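Local coordinates for topoisomerase I-like protein (Leishmania donovani, PDB 2B9S) that probably relaxes supercoiled DNA together with its small partner subunit, as the large chain of a heterodimeric type IB topoisomerase that nicks and reseals one strand, at residues E75-N80 / P160-G165; T53-E58 / L89-H94; E37-P42 / V59-A64; V177-E182 / A216-S221. One frame throughout, in Å; residues are numbered along the deposited sequence.

Contact 1 of 4, residues E75-N80 / P160-G165. With nucleotides of chain C.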
# COMPACT_ATOMS: atom_id res chain seq x y z
N GLU D 75 -18.13 -17.13 4.80
CA GLU D 75 -19.00 -16.87 5.94
C GLU D 75 -18.77 -15.54 6.67
O GLU D 75 -19.73 -14.92 7.12
CB GLU D 75 -19.01 -18.01 6.96
CG GLU D 75 -20.24 -18.93 6.82
CD GLU D 75 -21.59 -18.17 6.71
OE1 GLU D 75 -21.85 -17.21 7.51
OE2 GLU D 75 -22.41 -18.55 5.82
N VAL D 76 -17.51 -15.12 6.79
CA VAL D 76 -17.20 -13.91 7.53
C VAL D 76 -17.72 -12.70 6.76
O VAL D 76 -18.28 -11.78 7.35
CB VAL D 76 -15.68 -13.78 7.81
CG1 VAL D 76 -15.37 -12.45 8.49
CG2 VAL D 76 -15.19 -14.96 8.70
N PHE D 77 -17.53 -12.73 5.44
CA PHE D 77 -17.99 -11.69 4.56
C PHE D 77 -19.52 -11.53 4.63
O PHE D 77 -20.02 -10.42 4.81
CB PHE D 77 -17.55 -11.97 3.11
CG PHE D 77 -17.87 -10.84 2.16
CD1 PHE D 77 -19.10 -10.82 1.46
CD2 PHE D 77 -16.98 -9.81 1.96
CE1 PHE D 77 -19.41 -9.76 0.59
CE2 PHE D 77 -17.29 -8.75 1.09
CZ PHE D 77 -18.51 -8.74 0.41
N ARG D 78 -20.22 -12.67 4.53
CA ARG D 78 -21.68 -12.74 4.57
C ARG D 78 -22.25 -12.28 5.90
O ARG D 78 -23.26 -11.56 5.95
CB ARG D 78 -22.15 -14.17 4.29
CG ARG D 78 -21.83 -14.67 2.92
CD ARG D 78 -22.13 -16.16 2.80
NE ARG D 78 -23.56 -16.45 2.86
CZ ARG D 78 -24.39 -16.46 1.81
NH1 ARG D 78 -23.95 -16.19 0.58
NH2 ARG D 78 -25.67 -16.75 2.01
N ARG D 79 -21.60 -12.70 6.97
CA ARG D 79 -21.97 -12.30 8.31
C ARG D 79 -21.81 -10.80 8.52
O ARG D 79 -22.69 -10.14 9.07
CB ARG D 79 -21.20 -13.11 9.36
CG ARG D 79 -20.92 -12.35 10.66
CD ARG D 79 -20.73 -13.23 11.90
NE ARG D 79 -20.04 -14.48 11.60
CZ ARG D 79 -18.72 -14.63 11.52
NH1 ARG D 79 -17.90 -13.59 11.70
NH2 ARG D 79 -18.22 -15.83 11.25
N ASN D 80 -20.69 -10.24 8.09
CA ASN D 80 -20.44 -8.82 8.31
C ASN D 80 -21.36 -7.93 7.48
O ASN D 80 -21.84 -6.92 7.97
CB ASN D 80 -18.99 -8.49 8.05
CG ASN D 80 -18.09 -8.92 9.17
OD1 ASN D 80 -18.47 -8.86 10.34
ND2 ASN D 80 -16.87 -9.37 8.83
N PRO D 160 -19.00 4.34 -1.27
CA PRO D 160 -19.38 3.33 -0.28
C PRO D 160 -19.32 1.90 -0.84
O PRO D 160 -19.48 1.67 -2.05
CB PRO D 160 -20.81 3.71 0.12
CG PRO D 160 -21.28 4.74 -0.91
CD PRO D 160 -20.06 5.34 -1.52
N GLY D 161 -19.09 0.93 0.03
CA GLY D 161 -19.05 -0.44 -0.43
C GLY D 161 -18.83 -1.40 0.70
O GLY D 161 -18.59 -0.99 1.83
N LEU D 162 -18.94 -2.68 0.38
CA LEU D 162 -18.62 -3.76 1.31
C LEU D 162 -17.11 -3.92 1.38
O LEU D 162 -16.45 -4.13 0.36
CB LEU D 162 -19.31 -5.06 0.85
CG LEU D 162 -20.83 -4.93 0.66
CD1 LEU D 162 -21.49 -6.32 0.29
CD2 LEU D 162 -21.45 -4.25 1.92
N PHE D 163 -16.56 -3.77 2.59
CA PHE D 163 -15.11 -3.83 2.83
C PHE D 163 -14.38 -5.05 2.28
O PHE D 163 -14.67 -6.18 2.68
CB PHE D 163 -14.82 -3.72 4.34
CG PHE D 163 -13.35 -3.77 4.69
CD1 PHE D 163 -12.83 -4.79 5.49
CD2 PHE D 163 -12.48 -2.80 4.21
CE1 PHE D 163 -11.49 -4.82 5.81
CE2 PHE D 163 -11.13 -2.81 4.53
CZ PHE D 163 -10.63 -3.82 5.33
N ARG D 164 -13.43 -4.82 1.38
CA ARG D 164 -12.67 -5.90 0.75
C ARG D 164 -11.33 -6.15 1.43
O ARG D 164 -10.27 -5.76 0.94
CB ARG D 164 -12.59 -5.73 -0.77
CG ARG D 164 -13.96 -6.04 -1.40
CD ARG D 164 -14.26 -5.28 -2.68
NE ARG D 164 -13.90 -6.07 -3.84
CZ ARG D 164 -14.74 -6.53 -4.76
NH1 ARG D 164 -16.05 -6.30 -4.69
NH2 ARG D 164 -14.25 -7.23 -5.77
N GLY D 165 -11.41 -6.82 2.58
CA GLY D 165 -10.22 -7.18 3.31
C GLY D 165 -9.46 -8.32 2.66
O GLY D 165 -10.06 -9.25 2.12
P DA C 13 -10.30 0.24 1.43
OP1 DA C 13 -11.64 -0.05 0.87
OP2 DA C 13 -10.17 1.19 2.52
O5' DA C 13 -9.62 -1.14 1.91
C5' DA C 13 -9.41 -2.23 1.00
C4' DA C 13 -8.04 -2.82 1.27
O4' DA C 13 -6.99 -2.03 0.65
C3' DA C 13 -7.65 -2.90 2.75
O3' DA C 13 -7.19 -4.21 2.91
C2' DA C 13 -6.59 -1.79 2.95
C1' DA C 13 -5.94 -1.77 1.57
N9 DA C 13 -5.35 -0.48 1.20
C8 DA C 13 -6.05 0.71 1.15
N7 DA C 13 -5.31 1.73 0.81
C5 DA C 13 -4.05 1.16 0.59
C6 DA C 13 -2.81 1.74 0.19
N6 DA C 13 -2.67 3.03 -0.10
N1 DA C 13 -1.74 0.93 0.10
C2 DA C 13 -1.89 -0.39 0.36
N3 DA C 13 -2.99 -1.04 0.75
C4 DA C 13 -4.05 -0.20 0.84
P DA C 14 -6.62 -4.75 4.30
OP1 DA C 14 -6.84 -6.21 4.32
OP2 DA C 14 -7.19 -3.96 5.39
O5' DA C 14 -5.08 -4.41 4.14
C5' DA C 14 -4.16 -5.29 3.48
C4' DA C 14 -2.76 -4.82 3.82
O4' DA C 14 -2.56 -3.44 3.40
C3' DA C 14 -2.49 -4.80 5.31
O3' DA C 14 -1.16 -5.26 5.51
C2' DA C 14 -2.64 -3.31 5.69
C1' DA C 14 -2.04 -2.63 4.46
N9 DA C 14 -2.37 -1.20 4.27
C8 DA C 14 -3.57 -0.55 4.46
N7 DA C 14 -3.55 0.76 4.19
C5 DA C 14 -2.22 0.98 3.81
C6 DA C 14 -1.51 2.13 3.39
N6 DA C 14 -2.02 3.37 3.28
N1 DA C 14 -0.20 2.00 3.09
C2 DA C 14 0.37 0.79 3.16
N3 DA C 14 -0.21 -0.37 3.53
C4 DA C 14 -1.50 -0.21 3.85
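The ring of Phe77 meets Leu162 and Phe163 with its far end. Phe163 O lies at the ring's edge, near its plane, 4.0 Å from Phe77 CE2. The leucine comes at the ring obliquely, with Leu162 CB 3.8 Å from Phe77 CZ. Leu162 CD1 also touches Phe77 CZ and CE1. The two side chains cross at about a right angle. Phe77 reaches this place because its CG stands anti to the backbone N (chi1 -174°), which carries the ring off the helix toward the strand. Tyr71 stacks on the Phe77 ring, and Met62 and Phe63 of helix 54-64 pack on Leu162. The contact is buried and mostly apolar.

The second ring, Phe163, lies against the DNA backbone. One face has Gly165 N 3.7 Å above its plane, toward the rim. At its edge, in plane, lies OP2 of DA14 of chain C, 3.4 Å from Phe163 CZ. O5' of DA13 of chain C sits obliquely, 3.5 Å from Phe163 CE2. These are van der Waals contacts of the ring with the sugar-phosphate backbone, one of them at its edge. The chain beyond follows the same path. Arg164 O is 3.6 Å from C5' of DA13 of chain C, and Gly165 CA is 3.7 Å from OP1 of DA14 of chain C.

Strand 161-162 pairs with strand 175-176 in a small antiparallel sheet. A helix thus backs a segment that runs along the sugar-phosphate chain. This is consistent with the DNA-binding fragment of eukaryotic topoisomerase I, which grips DNA largely through its backbone.

Contact 2 of 4, residues T53-E58 / L89-H94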
# COMPACT_ATOMS: atom_id res chain seq x y z
N THR D 53 -36.37 0.92 1.42
CA THR D 53 -35.92 2.30 1.29
C THR D 53 -34.65 2.30 0.43
O THR D 53 -33.94 1.29 0.40
CB THR D 53 -35.57 2.92 2.67
OG1 THR D 53 -34.33 2.37 3.15
CG2 THR D 53 -36.71 2.70 3.69
N PRO D 54 -34.38 3.42 -0.29
CA PRO D 54 -33.14 3.62 -1.07
C PRO D 54 -31.84 3.24 -0.33
O PRO D 54 -30.91 2.71 -0.92
CB PRO D 54 -33.18 5.12 -1.38
CG PRO D 54 -34.70 5.43 -1.50
CD PRO D 54 -35.32 4.56 -0.42
N GLU D 55 -31.80 3.51 0.96
CA GLU D 55 -30.65 3.25 1.81
C GLU D 55 -30.44 1.75 2.04
O GLU D 55 -29.30 1.28 2.01
CB GLU D 55 -30.81 4.00 3.14
CG GLU D 55 -29.60 3.92 4.07
CD GLU D 55 -29.90 4.38 5.50
OE1 GLU D 55 -31.11 4.56 5.85
OE2 GLU D 55 -28.93 4.54 6.27
N GLU D 56 -31.53 1.03 2.29
CA GLU D 56 -31.52 -0.44 2.42
C GLU D 56 -31.20 -1.08 1.08
O GLU D 56 -30.47 -2.05 1.02
CB GLU D 56 -32.88 -0.96 2.90
CG GLU D 56 -33.28 -0.51 4.29
CD GLU D 56 -34.76 -0.65 4.58
OE1 GLU D 56 -35.53 -0.96 3.67
OE2 GLU D 56 -35.17 -0.45 5.74
N GLU D 57 -31.78 -0.52 0.02
CA GLU D 57 -31.67 -1.06 -1.31
C GLU D 57 -30.26 -0.95 -1.85
O GLU D 57 -29.78 -1.83 -2.58
CB GLU D 57 -32.65 -0.34 -2.25
CG GLU D 57 -32.52 -0.82 -3.68
CD GLU D 57 -33.17 0.10 -4.69
OE1 GLU D 57 -34.41 0.12 -4.80
OE2 GLU D 57 -32.41 0.78 -5.41
N GLU D 58 -29.61 0.17 -1.54
CA GLU D 58 -28.25 0.41 -1.99
C GLU D 58 -27.30 -0.65 -1.42
O GLU D 58 -26.47 -1.18 -2.14
CB GLU D 58 -27.80 1.82 -1.58
CG GLU D 58 -26.35 2.13 -1.92
CD GLU D 58 -25.89 3.49 -1.44
OE1 GLU D 58 -26.45 4.01 -0.44
OE2 GLU D 58 -24.93 4.00 -2.05
N LEU D 89 -31.75 -1.73 8.33
CA LEU D 89 -33.09 -2.30 8.29
C LEU D 89 -33.82 -2.18 9.63
O LEU D 89 -35.06 -2.03 9.66
CB LEU D 89 -33.01 -3.78 7.89
CG LEU D 89 -32.71 -4.28 6.47
CD1 LEU D 89 -32.39 -5.78 6.49
CD2 LEU D 89 -33.89 -4.03 5.51
N ASP D 90 -33.07 -2.31 10.73
CA ASP D 90 -33.63 -2.34 12.09
C ASP D 90 -34.12 -0.98 12.56
O ASP D 90 -34.63 -0.87 13.66
CB ASP D 90 -32.63 -2.90 13.11
CG ASP D 90 -32.46 -4.41 13.01
OD1 ASP D 90 -33.14 -5.06 12.18
OD2 ASP D 90 -31.63 -4.96 13.77
N LYS D 91 -33.97 0.05 11.73
CA LYS D 91 -34.55 1.36 12.05
C LYS D 91 -36.07 1.37 11.84
O LYS D 91 -36.76 2.22 12.39
CB LYS D 91 -33.87 2.46 11.25
CG LYS D 91 -32.42 2.67 11.66
CD LYS D 91 -31.85 3.93 11.06
CE LYS D 91 -31.45 3.72 9.62
NZ LYS D 91 -31.88 4.86 8.79
N ARG D 92 -36.58 0.41 11.06
CA ARG D 92 -38.02 0.28 10.84
C ARG D 92 -38.47 -1.18 11.05
O ARG D 92 -37.66 -2.01 11.45
CB ARG D 92 -38.45 0.85 9.47
CG ARG D 92 -37.72 0.33 8.21
CD ARG D 92 -38.09 -1.11 7.84
NE ARG D 92 -37.81 -1.35 6.43
CZ ARG D 92 -38.61 -2.00 5.58
NH1 ARG D 92 -39.75 -2.50 6.01
NH2 ARG D 92 -38.26 -2.12 4.30
N GLN D 93 -39.76 -1.46 10.85
CA GLN D 93 -40.31 -2.80 11.07
C GLN D 93 -40.15 -3.63 9.81
O GLN D 93 -40.47 -3.16 8.72
CB GLN D 93 -41.81 -2.72 11.48
N HIS D 94 -39.63 -4.84 9.95
CA HIS D 94 -39.36 -5.71 8.79
C HIS D 94 -39.25 -7.15 9.26
O HIS D 94 -39.02 -7.40 10.47
CB HIS D 94 -38.06 -5.32 8.09
CG HIS D 94 -36.84 -5.62 8.89
ND1 HIS D 94 -36.33 -4.75 9.83
CD2 HIS D 94 -36.05 -6.71 8.92
CE1 HIS D 94 -35.27 -5.29 10.41
NE2 HIS D 94 -35.08 -6.48 9.88
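Glu56 OE1 accepts two bonds. One comes from Arg92 NH2 at 3.0 Å, on the syn side and close to the carboxylate plane. The other comes from Thr53 N, also at 3.0 Å, from well above that plane. Glu56 OE2 takes Arg92 NE at 2.9 Å through its syn lone pair. Arg92 therefore grips the carboxylate side-on, one nitrogen to each oxygen, and both bonds are nearly straight. The carboxylate and guanidinium planes lie 20° apart. Arg92 CG lies between its backbone N and carbonyl carbon, and a further bend at chi2 (72°) folds the chain over to Glu56.

Thr53 is the N-cap of helix 54-64 and forms a capping box with Glu56. Glu56 N returns a bond to Thr53 OG1 at 3.2 Å. Leu89 CD2 packs 3.6 Å from Glu56 CD, beside the salt bridge. A second ion pair lies nearer the surface, where Lys91 NZ meets the syn lone pair of Glu55 OE1 at 3.1 Å. Leu89 to Arg92 make a type I turn, which brings Lys91 and Arg92 to the helix.

Lys51 O also accepts from Arg92 NH2, and Arg92 NH1 bonds to Gln93 O. The guanidinium is thus fixed on several sides. One buried carboxylate both completes the capping box and balances an arginine, an arrangement that would favour its ionised form.

Contact 3 of 4, residues E37-P42 / V59-A64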
# COMPACT_ATOMS: atom_id res chain seq x y z
N GLU D 37 -28.88 6.24 -6.96
CA GLU D 37 -30.11 6.24 -7.78
C GLU D 37 -30.87 4.93 -7.63
O GLU D 37 -30.45 3.90 -8.20
CB GLU D 37 -29.79 6.52 -9.26
N PRO D 38 -31.96 4.93 -6.83
CA PRO D 38 -32.65 3.65 -6.59
C PRO D 38 -33.30 3.09 -7.84
O PRO D 38 -33.73 3.84 -8.71
CB PRO D 38 -33.71 4.01 -5.53
CG PRO D 38 -33.33 5.35 -5.03
CD PRO D 38 -32.60 6.04 -6.12
N HIS D 39 -33.37 1.77 -7.92
CA HIS D 39 -33.99 1.12 -9.07
C HIS D 39 -35.39 0.59 -8.73
O HIS D 39 -36.15 0.23 -9.61
CB HIS D 39 -33.09 -0.02 -9.57
CG HIS D 39 -32.53 -0.88 -8.48
ND1 HIS D 39 -33.32 -1.64 -7.65
CD2 HIS D 39 -31.25 -1.09 -8.07
CE1 HIS D 39 -32.56 -2.28 -6.77
NE2 HIS D 39 -31.30 -1.96 -7.01
N GLY D 40 -35.70 0.54 -7.43
CA GLY D 40 -36.98 0.02 -6.96
C GLY D 40 -37.27 -1.46 -7.20
O GLY D 40 -38.42 -1.90 -7.09
N ILE D 41 -36.24 -2.24 -7.54
CA ILE D 41 -36.37 -3.70 -7.64
C ILE D 41 -36.44 -4.34 -6.24
O ILE D 41 -35.55 -4.14 -5.42
CB ILE D 41 -35.23 -4.35 -8.50
CG1 ILE D 41 -35.09 -3.68 -9.88
CG2 ILE D 41 -35.47 -5.87 -8.71
CD1 ILE D 41 -36.37 -3.65 -10.73
N PRO D 42 -37.47 -5.12 -5.95
CA PRO D 42 -37.54 -5.80 -4.65
C PRO D 42 -36.59 -6.99 -4.52
O PRO D 42 -36.07 -7.49 -5.50
CB PRO D 42 -38.98 -6.26 -4.59
CG PRO D 42 -39.32 -6.51 -5.98
CD PRO D 42 -38.58 -5.52 -6.82
N VAL D 59 -27.45 -0.93 -0.12
CA VAL D 59 -26.61 -1.90 0.58
C VAL D 59 -26.90 -3.36 0.17
O VAL D 59 -25.97 -4.15 -0.03
CB VAL D 59 -26.63 -1.66 2.11
CG1 VAL D 59 -25.79 -2.70 2.87
CG2 VAL D 59 -26.09 -0.26 2.41
N ALA D 60 -28.18 -3.70 0.01
CA ALA D 60 -28.60 -4.97 -0.61
C ALA D 60 -27.99 -5.19 -1.99
O ALA D 60 -27.55 -6.28 -2.31
CB ALA D 60 -30.16 -5.04 -0.70
N THR D 61 -27.95 -4.13 -2.81
CA THR D 61 -27.46 -4.20 -4.18
C THR D 61 -25.96 -4.45 -4.19
O THR D 61 -25.46 -5.12 -5.07
CB THR D 61 -27.82 -2.87 -4.99
OG1 THR D 61 -29.24 -2.66 -4.96
CG2 THR D 61 -27.37 -2.93 -6.47
N MET D 62 -25.24 -3.88 -3.23
CA MET D 62 -23.79 -4.07 -3.09
C MET D 62 -23.40 -5.56 -3.00
O MET D 62 -22.50 -6.01 -3.71
CB MET D 62 -23.30 -3.32 -1.86
CG MET D 62 -23.11 -1.85 -2.02
SD MET D 62 -22.80 -1.11 -0.41
CE MET D 62 -22.99 0.62 -0.89
N PHE D 63 -24.10 -6.29 -2.16
CA PHE D 63 -23.98 -7.73 -1.98
C PHE D 63 -24.50 -8.55 -3.18
O PHE D 63 -23.77 -9.40 -3.71
CB PHE D 63 -24.76 -8.11 -0.71
CG PHE D 63 -24.64 -9.57 -0.30
CD1 PHE D 63 -23.44 -10.07 0.22
CD2 PHE D 63 -25.73 -10.43 -0.41
CE1 PHE D 63 -23.33 -11.40 0.61
CE2 PHE D 63 -25.62 -11.78 -0.01
CZ PHE D 63 -24.42 -12.26 0.50
N ALA D 64 -25.75 -8.29 -3.58
CA ALA D 64 -26.42 -8.98 -4.70
C ALA D 64 -25.57 -9.08 -5.96
O ALA D 64 -25.57 -10.10 -6.64
CB ALA D 64 -27.78 -8.28 -5.04
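His39 crosses to Thr61 from a loop that precedes strand 43-45. Its CB points toward helix 54-64. CG stands between the backbone N and the carbonyl carbon (chi1 44°), and from there the ring divides its work between two partners. His39 ND1 turns back to its own loop and accepts from Ile41 N at 3.0 Å, in the ring plane. His39 CE1 lies between the two ring nitrogens, 3.8 Å from Thr61 OG1. His39 CD2, on the other side of the tip, is 4.0 Å from Thr61 OG1. His39 NE2 makes the bond across the contact, donating to Thr61 OG1 at 3.0 Å with an angle of 161°.

This ties the loop to the flank of the helix inside the DNA-binding fragment of the enzyme. The bonds at ND1 and NE2 both lie near the ring plane, so they fix the rotation of the imidazole.

Thr61 OG1 also bonds to Glu57 O, one turn back in the helix. Thr61 CG2 is 4.1 Å from His39 NE2. The Glu57 carboxylate accepts from the loop backbone, at His39 N and Gly40 N. Trp110 meets the His39 ring with the planes at about 45°, and Ile107 of helix 105-119 touches both His39 and Thr61.

Contact 4 of 4, residues V177-E182 / A216-S221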
# COMPACT_ATOMS: atom_id res chain seq x y z
N VAL D 177 -19.23 3.23 4.77
CA VAL D 177 -20.31 4.17 4.46
C VAL D 177 -19.88 5.35 3.58
O VAL D 177 -18.67 5.64 3.43
CB VAL D 177 -21.10 4.66 5.71
CG1 VAL D 177 -21.58 3.47 6.56
CG2 VAL D 177 -20.29 5.67 6.56
N ARG D 178 -20.88 5.99 2.97
CA ARG D 178 -20.70 7.20 2.16
C ARG D 178 -20.08 8.33 2.97
O ARG D 178 -20.58 8.67 4.03
CB ARG D 178 -22.04 7.67 1.56
CG ARG D 178 -21.87 8.72 0.45
CD ARG D 178 -23.18 9.01 -0.28
NE ARG D 178 -23.65 7.88 -1.08
CZ ARG D 178 -23.39 7.66 -2.37
NH1 ARG D 178 -22.61 8.47 -3.08
NH2 ARG D 178 -23.90 6.59 -2.95
N VAL D 179 -18.98 8.87 2.45
CA VAL D 179 -18.33 10.05 3.01
C VAL D 179 -19.12 11.33 2.68
O VAL D 179 -19.37 11.64 1.51
CB VAL D 179 -16.87 10.16 2.50
CG1 VAL D 179 -16.12 11.30 3.21
CG2 VAL D 179 -16.14 8.83 2.68
N GLN D 180 -19.51 12.07 3.71
CA GLN D 180 -20.16 13.39 3.56
C GLN D 180 -19.14 14.55 3.66
O GLN D 180 -18.05 14.37 4.21
CB GLN D 180 -21.28 13.57 4.60
CG GLN D 180 -22.50 12.60 4.46
CD GLN D 180 -23.25 12.67 3.11
OE1 GLN D 180 -23.91 11.71 2.71
NE2 GLN D 180 -23.16 13.80 2.41
N PRO D 181 -19.48 15.73 3.10
CA PRO D 181 -18.63 16.90 3.35
C PRO D 181 -18.28 17.12 4.83
O PRO D 181 -17.16 17.53 5.14
CB PRO D 181 -19.47 18.05 2.80
CG PRO D 181 -20.35 17.43 1.77
CD PRO D 181 -20.63 16.05 2.22
N GLU D 182 -19.22 16.81 5.73
CA GLU D 182 -19.03 16.96 7.17
C GLU D 182 -17.97 16.03 7.76
O GLU D 182 -17.54 16.20 8.90
CB GLU D 182 -20.36 16.76 7.92
CG GLU D 182 -21.35 17.95 7.82
CD GLU D 182 -22.04 18.12 6.44
OE1 GLU D 182 -22.10 17.18 5.62
OE2 GLU D 182 -22.54 19.22 6.16
N ALA D 216 -6.78 16.96 1.80
CA ALA D 216 -8.02 16.61 2.47
C ALA D 216 -7.86 15.28 3.22
O ALA D 216 -6.99 14.47 2.89
CB ALA D 216 -9.19 16.56 1.45
N MET D 217 -8.71 15.08 4.23
CA MET D 217 -8.65 13.91 5.12
C MET D 217 -10.06 13.58 5.58
O MET D 217 -10.87 14.47 5.82
CB MET D 217 -7.74 14.21 6.33
CG MET D 217 -7.57 13.08 7.37
SD MET D 217 -8.89 12.90 8.63
CE MET D 217 -8.62 14.35 9.65
N TRP D 218 -10.36 12.28 5.68
CA TRP D 218 -11.56 11.84 6.37
C TRP D 218 -11.24 10.57 7.16
O TRP D 218 -10.21 9.93 6.97
CB TRP D 218 -12.75 11.65 5.44
CG TRP D 218 -12.65 10.47 4.56
CD1 TRP D 218 -13.11 9.21 4.83
CD2 TRP D 218 -12.04 10.42 3.27
NE1 TRP D 218 -12.81 8.38 3.78
CE2 TRP D 218 -12.15 9.08 2.81
CE3 TRP D 218 -11.40 11.37 2.44
CZ2 TRP D 218 -11.67 8.67 1.56
CZ3 TRP D 218 -10.90 10.95 1.19
CH2 TRP D 218 -11.04 9.60 0.77
N ARG D 219 -12.12 10.24 8.07
CA ARG D 219 -11.94 9.04 8.87
C ARG D 219 -12.87 7.95 8.33
O ARG D 219 -14.09 8.15 8.23
CB ARG D 219 -12.19 9.39 10.33
CG ARG D 219 -11.83 8.31 11.31
CD ARG D 219 -11.88 8.85 12.73
NE ARG D 219 -10.84 9.86 12.98
CZ ARG D 219 -9.61 9.56 13.39
NH1 ARG D 219 -9.26 8.28 13.58
NH2 ARG D 219 -8.72 10.53 13.59
N ASP D 220 -12.28 6.84 7.92
CA ASP D 220 -13.00 5.74 7.28
C ASP D 220 -13.84 4.92 8.29
O ASP D 220 -13.38 4.67 9.39
CB ASP D 220 -11.99 4.87 6.50
CG ASP D 220 -12.43 3.43 6.35
OD1 ASP D 220 -13.03 3.13 5.30
OD2 ASP D 220 -12.14 2.60 7.25
N SER D 221 -15.06 4.54 7.91
CA SER D 221 -16.01 3.94 8.86
C SER D 221 -15.75 2.48 9.25
O SER D 221 -16.24 2.03 10.29
CB SER D 221 -17.44 4.08 8.35
OG SER D 221 -17.63 3.30 7.19
O HOH W 1 -16.58 5.73 5.32
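Val179 lies over one face of the Trp218 indole, and Val177 meets Ser221 further along. The contact joins the segment after strand 175-176 to strand 216-219, an inner strand of a four-stranded mixed sheet in the DNA-binding fragment.

Val179 CG2 makes a CH-pi contact with the five-membered ring of Trp218. It sits 3.8 Å from the ring centroid and 25° off the normal. Its nearest ring atom is Trp218 NE1, at 3.5 Å. The other methyl, Val179 CG1, lies 3.8 Å from Trp218 CG, so both branches of the valine rest on the indole. The two side chains cross at about a right angle. Trp218 CG is placed between its backbone N and carbonyl carbon (chi1 72°), which brings the pyrrole part of the indole under the valine.

At the other end, Val177 N donates to Ser221 OG at 2.9 Å, with an angle of 166°. Val177 CG2 packs against Ser221 CB at 3.7 Å. One polar bond and one apolar touch thus hold the serine side chain.

The next shell fixes these groups. Val157 and Ile184 touch Val179. Trp218 pairs by its backbone with Lys227 on strand 226-229, and Met217 pairs with Thr185. Arg219, next to the tryptophan, forms a salt bridge with a phosphate of the bound DNA, so the strand is placed beside the nucleic acid.

A water also joins the two backbones: it donates to Val177 O at 2.8 Å and accepts from Ser221 N at 3.2 Å.

In the fold
All four contacts lie in the DNA-binding fragment of the enzyme. Contacts 2 and 3 share helix 54-64, and their centres are 11 Å apart. Contact 1 uses the next helix, 75-89, with its centre 16 Å from that of contact 3. The centre of contact 4 is 22 Å from those of contacts 2 and 3. It is 19 Å from that of contact 1, whose Pro160 touches Val177 and Arg178. Along the chain contact 3 closes first; its segments alternate with those of contact 2, as do those of contacts 1 and 2. Contact 4 comes last. Glu58 and Arg178 join contacts 2 and 4 by a salt bridge. Helix 75-89 backs the DNA-touching segment of contact 1, while contact 4 reaches the DNA from the four-stranded sheet.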